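Local atomic coordinates of IPT/TIG domain-containing protein BACOVA_02650 (Bacteroides ovatus, PDB entry 5E7G), a protein that binds xyloglucan at the bacterial cell surface, probably capturing the polysaccharide before it is transported into the periplasm for degradation. Residues A[359-364]-A[450-455]. Residues are numbered along the deposited sequence; the frame is centred on the assembly and turned at random.
Sequences QFECFV and NFRIVR
Q359 and R452 form an antiparallel hydrogen-bonded pair, with Q359 N to R452 O at 2.8 Å and R452 N to Q359 O at 2.9 Å. Further along, the backbone of E361 bonds to D449, one residue out of step. The slip and the left-handed backbone of N450 are consistent with a beta bulge here. D449 binds calcium.

F360 and F451 lie side by side. F360 CB sits over the face of the F451 ring, 3.6 Å from F451 CD1. The ring planes are 30° apart and slid, with little overlap. These strands belong to one sheet of the xyloglucan-binding domain, a beta-sandwich; glycan-pocket residues such as Y330 and Y433 lie on strands of another sheet.

Q359, E361 and R452 make the polar side. R452 CG lies between the backbone N and the carbonyl carbon (chi1 54°), and the extended chain carries the guanidinium across the neighbouring strand. R452 NH2 meets E361 OE2 at 2.7 Å in a salt bridge, nearly along the C-O axis of that oxygen. The carboxylate and guanidinium planes are 26° apart. Q405 also bonds NH2. R452 NH1 donates to N450 O on its own strand, 3.0 Å away. Q359 CB packs on one guanidinium face. S206 bonds E361 OE2, and T207 bonds Q359 OE1 and R452 NE, so IPT/TIG repeat 3 meets this side. A leucine at R452 would probably leave the buried E361 carboxylate without its counter-charge and take from T207 OG1 the N-H of the guanidinium. V454 CG2 touches Q359 OE1 at 3.7 Å.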
ATOM      1  N   GLN A 359      17.991   8.636  16.920  1.00 40.09           N
ATOM      2  CA  GLN A 359      16.604   8.673  17.378  1.00 33.90           C
ATOM      3  C   GLN A 359      16.552   8.887  18.884  1.00 34.45           C
ATOM      4  O   GLN A 359      17.475   8.518  19.609  1.00 37.59           O
ATOM      5  CB  GLN A 359      15.874   7.376  17.018  1.00 42.82           C
ATOM      6  CG  GLN A 359      15.604   7.183  15.542  1.00 43.81           C
ATOM      7  CD  GLN A 359      14.892   5.871  15.257  1.00 42.44           C
ATOM      8  OE1 GLN A 359      15.082   4.889  15.977  1.00 42.94           O
ATOM      9  NE2 GLN A 359      14.062   5.849  14.214  1.00 46.93           N
ATOM     10  N   PHE A 360      15.473   9.495  19.353  1.00 33.62           N
ATOM     11  CA  PHE A 360      15.212   9.572  20.785  1.00 42.24           C
ATOM     12  C   PHE A 360      13.727   9.836  21.038  1.00 38.88           C
ATOM     13  O   PHE A 360      13.025  10.353  20.167  1.00 39.13           O
ATOM     14  CB  PHE A 360      16.083  10.652  21.437  1.00 32.58           C
ATOM     15  CG  PHE A 360      15.974  12.004  20.782  1.00 37.39           C
ATOM     16  CD1 PHE A 360      16.767  12.333  19.689  1.00 42.59           C
ATOM     17  CD2 PHE A 360      15.093  12.951  21.270  1.00 40.81           C
ATOM     18  CE1 PHE A 360      16.668  13.575  19.090  1.00 36.49           C
ATOM     19  CE2 PHE A 360      14.989  14.203  20.670  1.00 39.76           C
ATOM     20  CZ  PHE A 360      15.784  14.513  19.577  1.00 33.06           C
ATOM     21  N   GLU A 361      13.248   9.461  22.219  1.00 37.31           N
ATOM     22  CA  GLU A 361      11.878   9.761  22.596  1.00 39.55           C
ATOM     23  C   GLU A 361      11.844  11.137  23.224  1.00 42.08           C
ATOM     24  O   GLU A 361      12.682  11.467  24.067  1.00 40.94           O
ATOM     25  CB  GLU A 361      11.312   8.719  23.566  1.00 41.97           C
ATOM     26  CG  GLU A 361      11.226   7.319  22.996  1.00 45.56           C
ATOM     27  CD  GLU A 361      10.445   7.250  21.699  1.00 44.13           C
ATOM     28  OE1 GLU A 361       9.229   7.544  21.692  1.00 51.79           O
ATOM     29  OE2 GLU A 361      11.059   6.885  20.682  1.00 49.46           O
ATOM     30  N   CYS A 362      10.871  11.930  22.798  1.00 38.52           N
ATOM     31  CA  CYS A 362      10.705  13.288  23.287  1.00 45.09           C
ATOM     32  C   CYS A 362       9.265  13.538  23.726  1.00 43.43           C
ATOM     33  O   CYS A 362       8.322  12.996  23.144  1.00 44.62           O
ATOM     34  CB  CYS A 362      11.112  14.296  22.207  1.00 40.04           C
ATOM     35  SG  CYS A 362      11.182  15.987  22.791  1.00 45.42           S
ATOM     36  N   PHE A 363       9.113  14.349  24.765  1.00 34.60           N
ATOM     37  CA  PHE A 363       7.805  14.737  25.259  1.00 41.64           C
ATOM     38  C   PHE A 363       7.765  16.242  25.406  1.00 45.97           C
ATOM     39  O   PHE A 363       8.543  16.807  26.170  1.00 42.85           O
ATOM     40  CB  PHE A 363       7.509  14.067  26.606  1.00 46.17           C
ATOM     41  CG  PHE A 363       6.154  14.412  27.184  1.00 38.79           C
ATOM     42  CD1 PHE A 363       5.936  15.630  27.809  1.00 37.28           C
ATOM     43  CD2 PHE A 363       5.105  13.499  27.125  1.00 52.41           C
ATOM     44  CE1 PHE A 363       4.687  15.939  28.356  1.00 56.72           C
ATOM     45  CE2 PHE A 363       3.854  13.799  27.669  1.00 40.82           C
ATOM     46  CZ  PHE A 363       3.645  15.014  28.284  1.00 42.93           C
ATOM     47  N   VAL A 364       6.850  16.879  24.678  1.00 44.24           N
ATOM     48  CA  VAL A 364       6.643  18.324  24.763  1.00 48.81           C
ATOM     49  C   VAL A 364       5.294  18.616  25.408  1.00 46.08           C
ATOM     50  O   VAL A 364       4.257  18.204  24.894  1.00 48.94           O
ATOM     51  CB  VAL A 364       6.703  18.988  23.363  1.00 50.51           C
ATOM     52  CG1 VAL A 364       6.561  20.507  23.472  1.00 43.24           C
ATOM     53  CG2 VAL A 364       7.998  18.616  22.661  1.00 41.50           C
ATOM     54  N   ASN A 450      16.284   7.640  25.896  1.00 40.17           N
ATOM     55  CA  ASN A 450      16.582   6.565  24.950  1.00 31.63           C
ATOM     56  C   ASN A 450      17.223   7.031  23.634  1.00 45.81           C
ATOM     57  O   ASN A 450      16.808   6.629  22.539  1.00 38.60           O
ATOM     58  CB  ASN A 450      15.306   5.771  24.657  1.00 33.84           C
ATOM     59  CG  ASN A 450      14.812   5.000  25.877  1.00 54.53           C
ATOM     60  OD1 ASN A 450      15.611   4.567  26.708  1.00 58.69           O
ATOM     61  ND2 ASN A 450      13.495   4.829  25.992  1.00 42.44           N
ATOM     62  N   PHE A 451      18.251   7.864  23.749  1.00 35.77           N
ATOM     63  CA  PHE A 451      19.042   8.221  22.587  1.00 37.09           C
ATOM     64  C   PHE A 451      19.628   6.938  22.020  1.00 37.34           C
ATOM     65  O   PHE A 451      20.168   6.110  22.755  1.00 32.27           O
ATOM     66  CB  PHE A 451      20.140   9.217  22.948  1.00 35.16           C
ATOM     67  CG  PHE A 451      19.624  10.566  23.352  1.00 35.02           C
ATOM     68  CD1 PHE A 451      19.454  11.558  22.410  1.00 31.53           C
ATOM     69  CD2 PHE A 451      19.304  10.837  24.676  1.00 32.76           C
ATOM     70  CE1 PHE A 451      18.986  12.802  22.767  1.00 31.53           C
ATOM     71  CE2 PHE A 451      18.835  12.085  25.049  1.00 38.71           C
ATOM     72  CZ  PHE A 451      18.675  13.075  24.083  1.00 38.78           C
ATOM     73  N   ARG A 452      19.486   6.769  20.713  1.00 32.44           N
ATOM     74  CA  ARG A 452      19.911   5.554  20.047  1.00 37.92           C
ATOM     75  C   ARG A 452      20.336   5.859  18.612  1.00 36.31           C
ATOM     76  O   ARG A 452      19.825   6.794  17.994  1.00 34.59           O
ATOM     77  CB  ARG A 452      18.786   4.515  20.078  1.00 31.53           C
ATOM     78  CG  ARG A 452      17.456   5.015  19.519  1.00 37.91           C
ATOM     79  CD  ARG A 452      16.275   4.202  20.069  1.00 38.97           C
ATOM     80  NE  ARG A 452      15.005   4.537  19.424  1.00 35.05           N
ATOM     81  CZ  ARG A 452      14.119   5.416  19.884  1.00 36.46           C
ATOM     82  NH1 ARG A 452      14.338   6.077  21.014  1.00 43.52           N
ATOM     83  NH2 ARG A 452      12.997   5.632  19.211  1.00 39.73           N
ATOM     84  N   ILE A 453      21.286   5.076  18.104  1.00 31.53           N
ATOM     85  CA  ILE A 453      21.762   5.204  16.728  1.00 33.20           C
ATOM     86  C   ILE A 453      21.467   3.912  15.979  1.00 31.75           C
ATOM     87  O   ILE A 453      21.904   2.834  16.379  1.00 31.53           O
ATOM     88  CB  ILE A 453      23.287   5.529  16.659  1.00 36.85           C
ATOM     89  CG1 ILE A 453      23.555   6.926  17.229  1.00 40.96           C
ATOM     90  CG2 ILE A 453      23.813   5.451  15.212  1.00 33.58           C
ATOM     91  CD1 ILE A 453      25.032   7.257  17.400  1.00 42.94           C
ATOM     92  N   VAL A 454      20.726   4.041  14.885  1.00 34.55           N
ATOM     93  CA  VAL A 454      20.286   2.893  14.110  1.00 31.96           C
ATOM     94  C   VAL A 454      20.464   3.161  12.632  1.00 38.83           C
ATOM     95  O   VAL A 454      20.640   4.300  12.209  1.00 38.47           O
ATOM     96  CB  VAL A 454      18.792   2.547  14.371  1.00 40.07           C
ATOM     97  CG1 VAL A 454      18.562   2.196  15.841  1.00 41.36           C
ATOM     98  CG2 VAL A 454      17.880   3.698  13.944  1.00 41.56           C
ATOM     99  N   ARG A 455      20.399   2.089  11.855  1.00 40.76           N
ATOM    100  CA  ARG A 455      20.473   2.172  10.414  1.00 37.08           C
ATOM    101  C   ARG A 455      19.239   2.857   9.839  1.00 47.25           C
ATOM    102  O   ARG A 455      18.135   2.698  10.365  1.00 46.41           O
ATOM    103  CB  ARG A 455      20.614   0.775   9.819  1.00 41.63           C
ATOM    104  CG  ARG A 455      21.944   0.091  10.128  1.00 35.87           C
ATOM    105  CD  ARG A 455      22.856   0.044   8.894  1.00 54.15           C
ATOM    106  NE  ARG A 455      23.598  -1.212   8.831  1.00 52.58           N
ATOM    107  CZ  ARG A 455      24.049  -1.758   7.707  1.00 61.23           C
ATOM    108  NH1 ARG A 455      23.843  -1.151   6.540  1.00 58.91           N
ATOM    109  NH2 ARG A 455      24.708  -2.912   7.750  1.00 67.39           N
TER